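Local coordinates for protein KLLA0E08119p (Kluyveromyces lactis, PDB 3VA7) that probably catalyses the biotin-dependent, ATP-driven carboxylation of urea to urea-1-carboxylate, this chain being the urea carboxylase part of a longer multifunctional enzyme, at residues 551-556 with 582-587; 522-527 with 641-646; 489-494 with 602-607. All coordinates share one frame; numbering follows the deposited sequence.

From the N terminus, the chain first lays down 489-494 at the edge strand 488-490, then passes through helix 511-520 to the turn 522-527. It next reaches the corner 551-556, which residues 582-587 meet in contact 1, the shortest of the three loops. Contact 3 closes when 602-607 returns to 489-494, and contact 2 when 641-646 returns to 522-527. These two larger loops therefore cross, and contact 1 lies within both. Contacts 2 and 3 touch where Lys526 O and Ser527 O pack on Asp491 CB, their centres about 16 Å apart. Together they tie two antiparallel sheets, the end of helix 511-520 and the loops after strands 587-592 and 626-628.

Contact 1: residues 551-556 with 582-587; sequences GGTVSC and VTVGCR
Thr553 and Val584 run side by side with their side chains pointing the same way, and the hydroxyl branch of the threonine does the touching: OG1 of Thr553 is 3.3 Å from CG2 of Val584. The Thr553 torsion explains this, since chi1 of -40° puts OG1 beside its own backbone N, on the flank that the valine methyl occupies. The next pair packs separately. Val554 and Val582 cross at a slant, methyl against methyl, with CG1 of Val554 3.8 Å from CG2 of Val582; Val579 of strand 576-582 also touches Val554. A chi1 of -172° sets CG1 of Val582 anti to the backbone N, where it lies 3.9 Å from CA of Gly552 and also near Thr553 O.

Three backbone hydrogen bonds link the segments. Thr553 N donates to Val584 O (3.1 Å) and Thr553 O accepts from Thr583 N (2.7 Å). At the corner, Gly552 N donates to Arg587 O at 2.8 Å. That oxygen also accepts from Gln772 NE2, whose side-chain oxygen takes the N-H of Cys586. The Arg587 side chain itself starts away from 551-556: NE is bound by Gly771 O, and SG of Cys586 lies over one face of the Arg587 guanidinium, 3.7 Å above its plane and displaced toward the rim.

Glycines shape both bends. At the backbone angles of Gly551 and Gly585 a CB would be jammed against the preceding carbonyl, and at Gly552 it would run into Val582 CG1 and Val584 O. Strand 545-550 turns here into 553-558, and antiparallel to it 576-582 turns into 587-592: two adjacent chains rounding the corner between two sheets of the carboxyltransferase domain, subdomains A and B.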
loop_
_atom_site.group_PDB
_atom_site.type_symbol
_atom_site.label_atom_id
_atom_site.label_comp_id
_atom_site.label_asym_id
_atom_site.label_seq_id
_atom_site.Cartn_x
_atom_site.Cartn_y
_atom_site.Cartn_z
ATOM N N GLY A 551 -6.339 20.250 -17.771
ATOM C CA GLY A 551 -7.499 19.823 -17.066
ATOM C C GLY A 551 -8.378 21.001 -16.732
ATOM O O GLY A 551 -8.656 21.838 -17.584
ATOM N N GLY A 552 -8.836 21.058 -15.478
ATOM C CA GLY A 552 -9.685 22.160 -14.989
ATOM C C GLY A 552 -8.979 23.507 -15.047
ATOM O O GLY A 552 -7.762 23.591 -15.292
ATOM N N THR A 553 -9.746 24.576 -14.855
ATOM C CA THR A 553 -9.143 25.906 -14.698
ATOM C C THR A 553 -8.604 26.061 -13.273
ATOM O O THR A 553 -9.335 25.928 -12.274
ATOM C CB THR A 553 -10.130 27.051 -15.071
ATOM O OG1 THR A 553 -10.884 26.656 -16.223
ATOM C CG2 THR A 553 -9.374 28.345 -15.426
ATOM N N VAL A 554 -7.301 26.292 -13.204
ATOM C CA VAL A 554 -6.630 26.500 -11.945
ATOM C C VAL A 554 -5.594 27.564 -12.195
ATOM O O VAL A 554 -4.818 27.471 -13.166
ATOM C CB VAL A 554 -5.743 25.324 -11.543
ATOM C CG1 VAL A 554 -5.979 24.945 -10.119
ATOM C CG2 VAL A 554 -5.891 24.206 -12.472
ATOM N N SER A 555 -5.502 28.525 -11.287
ATOM C CA SER A 555 -4.385 29.456 -11.396
ATOM C C SER A 555 -3.065 28.761 -11.024
ATOM O O SER A 555 -2.995 28.028 -10.036
ATOM C CB SER A 555 -4.659 30.719 -10.579
ATOM O OG SER A 555 -4.060 30.681 -9.308
ATOM N N CYS A 556 -2.041 28.966 -11.838
ATOM C CA CYS A 556 -0.765 28.335 -11.623
ATOM C C CYS A 556 0.383 29.328 -11.667
ATOM O O CYS A 556 0.545 30.111 -12.593
ATOM C CB CYS A 556 -0.489 27.188 -12.631
ATOM S SG CYS A 556 -1.847 26.005 -13.013
ATOM N N VAL A 582 -9.169 24.772 -8.169
ATOM C CA VAL A 582 -9.778 24.490 -9.446
ATOM C C VAL A 582 -11.143 25.222 -9.531
ATOM O O VAL A 582 -12.087 24.885 -8.815
ATOM C CB VAL A 582 -9.904 22.955 -9.722
ATOM C CG1 VAL A 582 -10.366 22.680 -11.166
ATOM C CG2 VAL A 582 -8.582 22.215 -9.439
ATOM N N THR A 583 -11.231 26.215 -10.420
ATOM C CA THR A 583 -12.420 27.065 -10.573
ATOM C C THR A 583 -13.458 26.375 -11.444
ATOM O O THR A 583 -14.650 26.485 -11.228
ATOM C CB THR A 583 -11.946 28.404 -11.185
ATOM O OG1 THR A 583 -11.225 29.075 -10.174
ATOM C CG2 THR A 583 -13.070 29.343 -11.691
ATOM N N VAL A 584 -13.006 25.666 -12.466
ATOM C CA VAL A 584 -13.956 25.097 -13.394
ATOM C C VAL A 584 -13.534 23.672 -13.500
ATOM O O VAL A 584 -12.384 23.414 -13.801
ATOM C CB VAL A 584 -13.921 25.792 -14.819
ATOM C CG1 VAL A 584 -15.205 25.463 -15.595
ATOM C CG2 VAL A 584 -13.699 27.327 -14.715
ATOM N N GLY A 585 -14.456 22.754 -13.241
ATOM C CA GLY A 585 -14.128 21.325 -13.163
ATOM C C GLY A 585 -13.616 20.945 -11.784
ATOM O O GLY A 585 -13.589 21.798 -10.876
ATOM N N CYS A 586 -13.169 19.695 -11.639
ATOM C CA CYS A 586 -12.683 19.147 -10.370
ATOM C C CYS A 586 -11.184 18.931 -10.324
ATOM O O CYS A 586 -10.588 19.034 -9.248
ATOM C CB CYS A 586 -13.363 17.789 -10.124
ATOM S SG CYS A 586 -13.216 17.042 -8.452
ATOM N N ARG A 587 -10.567 18.629 -11.465
ATOM C CA ARG A 587 -9.252 18.008 -11.434
ATOM C C ARG A 587 -8.376 18.606 -12.506
ATOM O O ARG A 587 -8.917 18.986 -13.566
ATOM C CB ARG A 587 -9.359 16.465 -11.661
ATOM C CG ARG A 587 -9.243 15.661 -10.404
ATOM C CD ARG A 587 -9.514 14.187 -10.477
ATOM N NE ARG A 587 -10.922 13.981 -10.302
ATOM C CZ ARG A 587 -11.503 13.405 -9.266
ATOM N NH1 ARG A 587 -10.806 12.930 -8.255
ATOM N NH2 ARG A 587 -12.823 13.319 -9.262
#

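Contact 2: residues 522-527 with 641-646; sequences GNNSKS and APDFEP
Gly522 offers one carbonyl to two successive amides: its O accepts from Asp643 N at 2.9 Å and from Phe644 N at 3.2 Å, the first donor approaching almost straight on and the second well off to one side. Gly522 closes helix 511-520 in a Schellman motif with positive phi, which leaves this carbonyl turned to the 641-646 loop.

The side-chain bond runs from Asn524 ND2 to Asp643 OD2 at 3.1 Å. CG of Asn524 stands anti to the backbone N (chi1 -179°), which lays the amide alongside Asp643, but amide and carboxylate planes stand 79° apart, and the donor meets the syn side of OD2 from 34° out of the carboxylate plane. Asn524 OD1 accepts from Lys526 N at 2.9 Å, an Asx turn that fixes the amide's rotation.

Apolar packing is modest. CB of Phe644 rests 3.6 Å from CA of Gly522, and CB of Asp643 sits over the centre of the Phe644 ring, which also makes a cation-pi contact with Arg519 of the helix.

The chemistry is thus mainly polar: two backbone amides share the carbonyl of the residue that ends the helix, and one carboxylate holds the amide of Asn524, whose other end is tied into its own turn.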
loop_
_atom_site.group_PDB
_atom_site.type_symbol
_atom_site.label_atom_id
_atom_site.label_comp_id
_atom_site.label_asym_id
_atom_site.label_seq_id
_atom_site.Cartn_x
_atom_site.Cartn_y
_atom_site.Cartn_z
ATOM N N GLY A 522 5.987 16.055 -24.098
ATOM C CA GLY A 522 6.718 15.088 -24.912
ATOM C C GLY A 522 7.031 13.766 -24.207
ATOM O O GLY A 522 7.897 13.006 -24.646
ATOM N N ASN A 523 6.315 13.474 -23.114
ATOM C CA ASN A 523 6.444 12.191 -22.432
ATOM C C ASN A 523 5.911 11.041 -23.310
ATOM O O ASN A 523 4.880 11.189 -23.979
ATOM C CB ASN A 523 5.696 12.225 -21.082
ATOM C CG ASN A 523 6.526 12.834 -19.931
ATOM O OD1 ASN A 523 7.742 12.978 -20.018
ATOM N ND2 ASN A 523 5.852 13.158 -18.823
ATOM N N ASN A 524 6.607 9.892 -23.299
ATOM C CA ASN A 524 5.960 8.588 -23.588
ATOM C C ASN A 524 4.621 8.467 -22.812
ATOM O O ASN A 524 4.517 8.957 -21.686
ATOM C CB ASN A 524 6.880 7.442 -23.189
ATOM C CG ASN A 524 6.265 6.070 -23.487
ATOM O OD1 ASN A 524 5.532 5.524 -22.648
ATOM N ND2 ASN A 524 6.585 5.495 -24.679
ATOM N N SER A 525 3.607 7.824 -23.377
ATOM C CA SER A 525 2.296 7.905 -22.752
ATOM C C SER A 525 2.183 7.131 -21.426
ATOM O O SER A 525 1.201 7.273 -20.725
ATOM C CB SER A 525 1.252 7.407 -23.699
ATOM O OG SER A 525 1.375 6.023 -23.808
ATOM N N LYS A 526 3.190 6.305 -21.123
ATOM C CA LYS A 526 3.273 5.549 -19.885
ATOM C C LYS A 526 3.892 6.324 -18.691
ATOM O O LYS A 526 4.076 5.765 -17.604
ATOM C CB LYS A 526 4.058 4.254 -20.119
ATOM C CG LYS A 526 3.212 3.074 -20.595
ATOM C CD LYS A 526 3.987 1.975 -21.376
ATOM C CE LYS A 526 2.980 1.009 -22.100
ATOM N NZ LYS A 526 3.581 0.050 -23.138
ATOM N N SER A 527 4.232 7.593 -18.902
ATOM C CA SER A 527 4.902 8.362 -17.868
ATOM C C SER A 527 3.921 8.688 -16.760
ATOM O O SER A 527 2.742 8.947 -17.026
ATOM C CB SER A 527 5.451 9.650 -18.447
ATOM O OG SER A 527 6.763 9.457 -18.899
ATOM N N ALA A 641 11.870 7.013 -21.289
ATOM C CA ALA A 641 12.357 8.265 -21.872
ATOM C C ALA A 641 11.321 8.942 -22.784
ATOM O O ALA A 641 10.567 8.231 -23.490
ATOM C CB ALA A 641 13.620 7.960 -22.677
ATOM N N PRO A 642 11.311 10.298 -22.823
ATOM C CA PRO A 642 10.316 10.992 -23.634
ATOM C C PRO A 642 10.446 10.710 -25.145
ATOM O O PRO A 642 11.509 10.352 -25.661
ATOM C CB PRO A 642 10.565 12.481 -23.313
ATOM C CG PRO A 642 11.468 12.506 -22.103
ATOM C CD PRO A 642 12.286 11.261 -22.262
ATOM N N ASP A 643 9.338 10.843 -25.838
ATOM C CA ASP A 643 9.273 10.458 -27.221
ATOM C C ASP A 643 9.326 11.674 -28.143
ATOM O O ASP A 643 9.660 11.540 -29.313
ATOM C CB ASP A 643 7.956 9.695 -27.450
ATOM C CG ASP A 643 8.048 8.222 -27.004
ATOM O OD1 ASP A 643 9.194 7.784 -26.753
ATOM O OD2 ASP A 643 7.010 7.514 -26.940
ATOM N N PHE A 644 8.998 12.855 -27.615
ATOM C CA PHE A 644 8.569 13.970 -28.454
ATOM C C PHE A 644 9.213 15.210 -27.928
ATOM O O PHE A 644 9.548 15.267 -26.756
ATOM C CB PHE A 644 7.047 14.160 -28.386
ATOM C CG PHE A 644 6.265 12.949 -28.755
ATOM C CD1 PHE A 644 5.388 12.367 -27.828
ATOM C CD2 PHE A 644 6.400 12.365 -30.021
ATOM C CE1 PHE A 644 4.636 11.199 -28.156
ATOM C CE2 PHE A 644 5.646 11.193 -30.388
ATOM C CZ PHE A 644 4.760 10.611 -29.441
ATOM N N GLU A 645 9.374 16.224 -28.764
ATOM C CA GLU A 645 9.864 17.502 -28.243
ATOM C C GLU A 645 8.662 18.132 -27.571
ATOM O O GLU A 645 7.528 17.937 -28.039
ATOM C CB GLU A 645 10.406 18.372 -29.397
ATOM C CG GLU A 645 11.628 19.228 -29.058
ATOM C CD GLU A 645 12.821 18.387 -28.588
ATOM O OE1 GLU A 645 13.075 17.322 -29.215
ATOM O OE2 GLU A 645 13.486 18.784 -27.580
ATOM N N PRO A 646 8.859 18.877 -26.474
ATOM C CA PRO A 646 7.604 19.456 -25.942
ATOM C C PRO A 646 6.902 20.422 -26.951
ATOM O O PRO A 646 7.515 20.862 -27.917
ATOM C CB PRO A 646 8.042 20.163 -24.642
ATOM C CG PRO A 646 9.454 19.736 -24.398
ATOM C CD PRO A 646 10.037 19.333 -25.724
#

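Contact 3: residues 489-494 with 602-607; sequences VQDYPG and LGSRST
Backbone passes close to backbone where Gln490 and Ser606 have their CA atoms 4.1 Å apart, and Thr607 N donates to Val489 O at 3.2 Å, joining the end of edge strand 488-490 to a loop of the carboxyltransferase domain, subdomains A and B. The loop contains an ST turn, in which Ser604 OG accepts from Ser606 N at 2.8 Å.

Asp491 points its carboxylate into this turn. Its CG lies between the backbone N and the carbonyl carbon (chi1 66°), the crowded position, which directs both oxygens at 604-606. OD1 takes two hydroxyls: Ser604 OG reaches its syn side at 2.6 Å, only 18° out of the carboxylate plane, whereas Ser606 OG comes from above that plane, 52° out of it, at 2.8 Å. OD2 accepts from Arg605 N at 2.8 Å, also from above the plane. Three bonds thus grip a buried carboxylate, and the Ser604 hydroxyl, donating to OD1 while accepting from Ser606 N, is fixed by both. An alanine here takes away both carboxylate oxygens and is likely to leave the hydroxyls of Ser604 and Ser606 without this acceptor and the Arg605 amide without its mate.

The Arg605 side chain crosses Asp491 at about a right angle and leads away, its NE bonded to Val598 O; its charged atoms are not in contact with the carboxylate. Around the turn, Arg495 NH2 binds Ser606 O, and Val489 packs on Pro528 and Leu530.

At the strand end, Thr607 OG1 donates to Val489 O at 2.6 Å, in the carbonyl plane and on a lone pair, and accepts from a water 2.5 Å from OG1 that also weakly takes the N-H of Val489.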
loop_
_atom_site.group_PDB
_atom_site.type_symbol
_atom_site.label_atom_id
_atom_site.label_comp_id
_atom_site.label_asym_id
_atom_site.label_seq_id
_atom_site.Cartn_x
_atom_site.Cartn_y
_atom_site.Cartn_z
ATOM N N VAL A 489 0.269 10.445 -7.599
ATOM C CA VAL A 489 0.911 9.928 -8.770
ATOM C C VAL A 489 -0.031 8.985 -9.460
ATOM O O VAL A 489 -0.559 8.106 -8.807
ATOM C CB VAL A 489 2.087 9.077 -8.409
ATOM C CG1 VAL A 489 2.738 8.487 -9.705
ATOM C CG2 VAL A 489 3.044 9.872 -7.567
ATOM N N GLN A 490 -0.240 9.158 -10.767
ATOM C CA GLN A 490 -1.117 8.268 -11.555
ATOM C C GLN A 490 -0.454 7.973 -12.868
ATOM O O GLN A 490 0.423 8.766 -13.262
ATOM C CB GLN A 490 -2.483 8.913 -11.811
ATOM C CG GLN A 490 -3.262 9.189 -10.565
ATOM C CD GLN A 490 -3.718 7.911 -9.897
ATOM O OE1 GLN A 490 -4.152 7.943 -8.742
ATOM N NE2 GLN A 490 -3.615 6.773 -10.607
ATOM N N ASP A 491 -0.837 6.867 -13.532
ATOM C CA ASP A 491 -0.440 6.630 -14.927
ATOM C C ASP A 491 -1.547 6.036 -15.785
ATOM O O ASP A 491 -2.611 5.718 -15.272
ATOM C CB ASP A 491 0.870 5.831 -15.056
ATOM C CG ASP A 491 0.764 4.390 -14.530
ATOM O OD1 ASP A 491 -0.367 3.874 -14.366
ATOM O OD2 ASP A 491 1.836 3.764 -14.291
ATOM N N TYR A 492 -1.312 5.886 -17.093
ATOM C CA TYR A 492 -2.395 5.578 -18.023
ATOM C C TYR A 492 -1.963 4.557 -19.027
ATOM O O TYR A 492 -0.933 4.782 -19.687
ATOM C CB TYR A 492 -2.789 6.824 -18.799
ATOM C CG TYR A 492 -3.857 6.485 -19.792
ATOM C CD1 TYR A 492 -5.205 6.532 -19.416
ATOM C CD2 TYR A 492 -3.521 6.064 -21.097
ATOM C CE1 TYR A 492 -6.196 6.183 -20.300
ATOM C CE2 TYR A 492 -4.514 5.736 -22.017
ATOM C CZ TYR A 492 -5.829 5.790 -21.596
ATOM O OH TYR A 492 -6.807 5.444 -22.446
ATOM N N PRO A 493 -2.764 3.475 -19.237
ATOM C CA PRO A 493 -4.149 3.247 -18.812
ATOM C C PRO A 493 -4.357 2.888 -17.340
ATOM O O PRO A 493 -5.503 2.841 -16.889
ATOM C CB PRO A 493 -4.610 2.088 -19.694
ATOM C CG PRO A 493 -3.322 1.379 -20.095
ATOM C CD PRO A 493 -2.225 2.318 -20.006
ATOM N N GLY A 494 -3.289 2.683 -16.587
ATOM C CA GLY A 494 -3.431 2.382 -15.143
ATOM C C GLY A 494 -3.166 0.908 -14.868
ATOM O O GLY A 494 -2.435 0.227 -15.613
ATOM N N LEU A 602 1.916 -4.325 -9.470
ATOM C CA LEU A 602 1.019 -4.979 -10.426
ATOM C C LEU A 602 0.936 -4.309 -11.824
ATOM O O LEU A 602 -0.131 -4.211 -12.430
ATOM C CB LEU A 602 -0.372 -5.152 -9.819
ATOM C CG LEU A 602 -0.497 -6.244 -8.762
ATOM C CD1 LEU A 602 -1.882 -6.165 -8.208
ATOM C CD2 LEU A 602 -0.181 -7.696 -9.298
ATOM N N GLY A 603 2.079 -3.871 -12.331
ATOM C CA GLY A 603 2.182 -3.406 -13.696
ATOM C C GLY A 603 2.104 -1.897 -13.881
ATOM O O GLY A 603 2.313 -1.389 -14.989
ATOM N N SER A 604 1.805 -1.173 -12.811
ATOM C CA SER A 604 1.446 0.242 -12.918
ATOM C C SER A 604 1.945 1.027 -11.731
ATOM O O SER A 604 1.996 0.531 -10.590
ATOM C CB SER A 604 -0.064 0.414 -12.974
ATOM O OG SER A 604 -0.374 1.771 -12.757
ATOM N N ARG A 605 2.288 2.270 -12.011
ATOM C CA ARG A 605 2.686 3.200 -10.994
ATOM C C ARG A 605 1.520 3.989 -10.430
ATOM O O ARG A 605 1.743 4.949 -9.683
ATOM C CB ARG A 605 3.736 4.143 -11.562
ATOM C CG ARG A 605 5.007 3.410 -11.840
ATOM C CD ARG A 605 5.992 4.313 -12.479
ATOM N NE ARG A 605 7.323 3.721 -12.453
ATOM C CZ ARG A 605 7.879 2.995 -13.408
ATOM N NH1 ARG A 605 7.217 2.709 -14.509
ATOM N NH2 ARG A 605 9.130 2.535 -13.215
ATOM N N SER A 606 0.290 3.600 -10.761
ATOM C CA SER A 606 -0.863 4.346 -10.281
ATOM C C SER A 606 -1.117 4.083 -8.822
ATOM O O SER A 606 -0.963 2.934 -8.349
ATOM C CB SER A 606 -2.125 4.017 -11.058
ATOM O OG SER A 606 -2.100 4.632 -12.315
ATOM N N THR A 607 -1.551 5.148 -8.136
ATOM C CA THR A 607 -1.939 5.080 -6.744
ATOM C C THR A 607 -3.378 4.595 -6.549
ATOM O O THR A 607 -4.321 5.204 -7.064
ATOM C CB THR A 607 -1.861 6.453 -6.106
ATOM O OG1 THR A 607 -0.600 7.085 -6.408
ATOM C CG2 THR A 607 -2.049 6.349 -4.618
HETATM O O HOH W 1 0.642 8.627 -4.842
#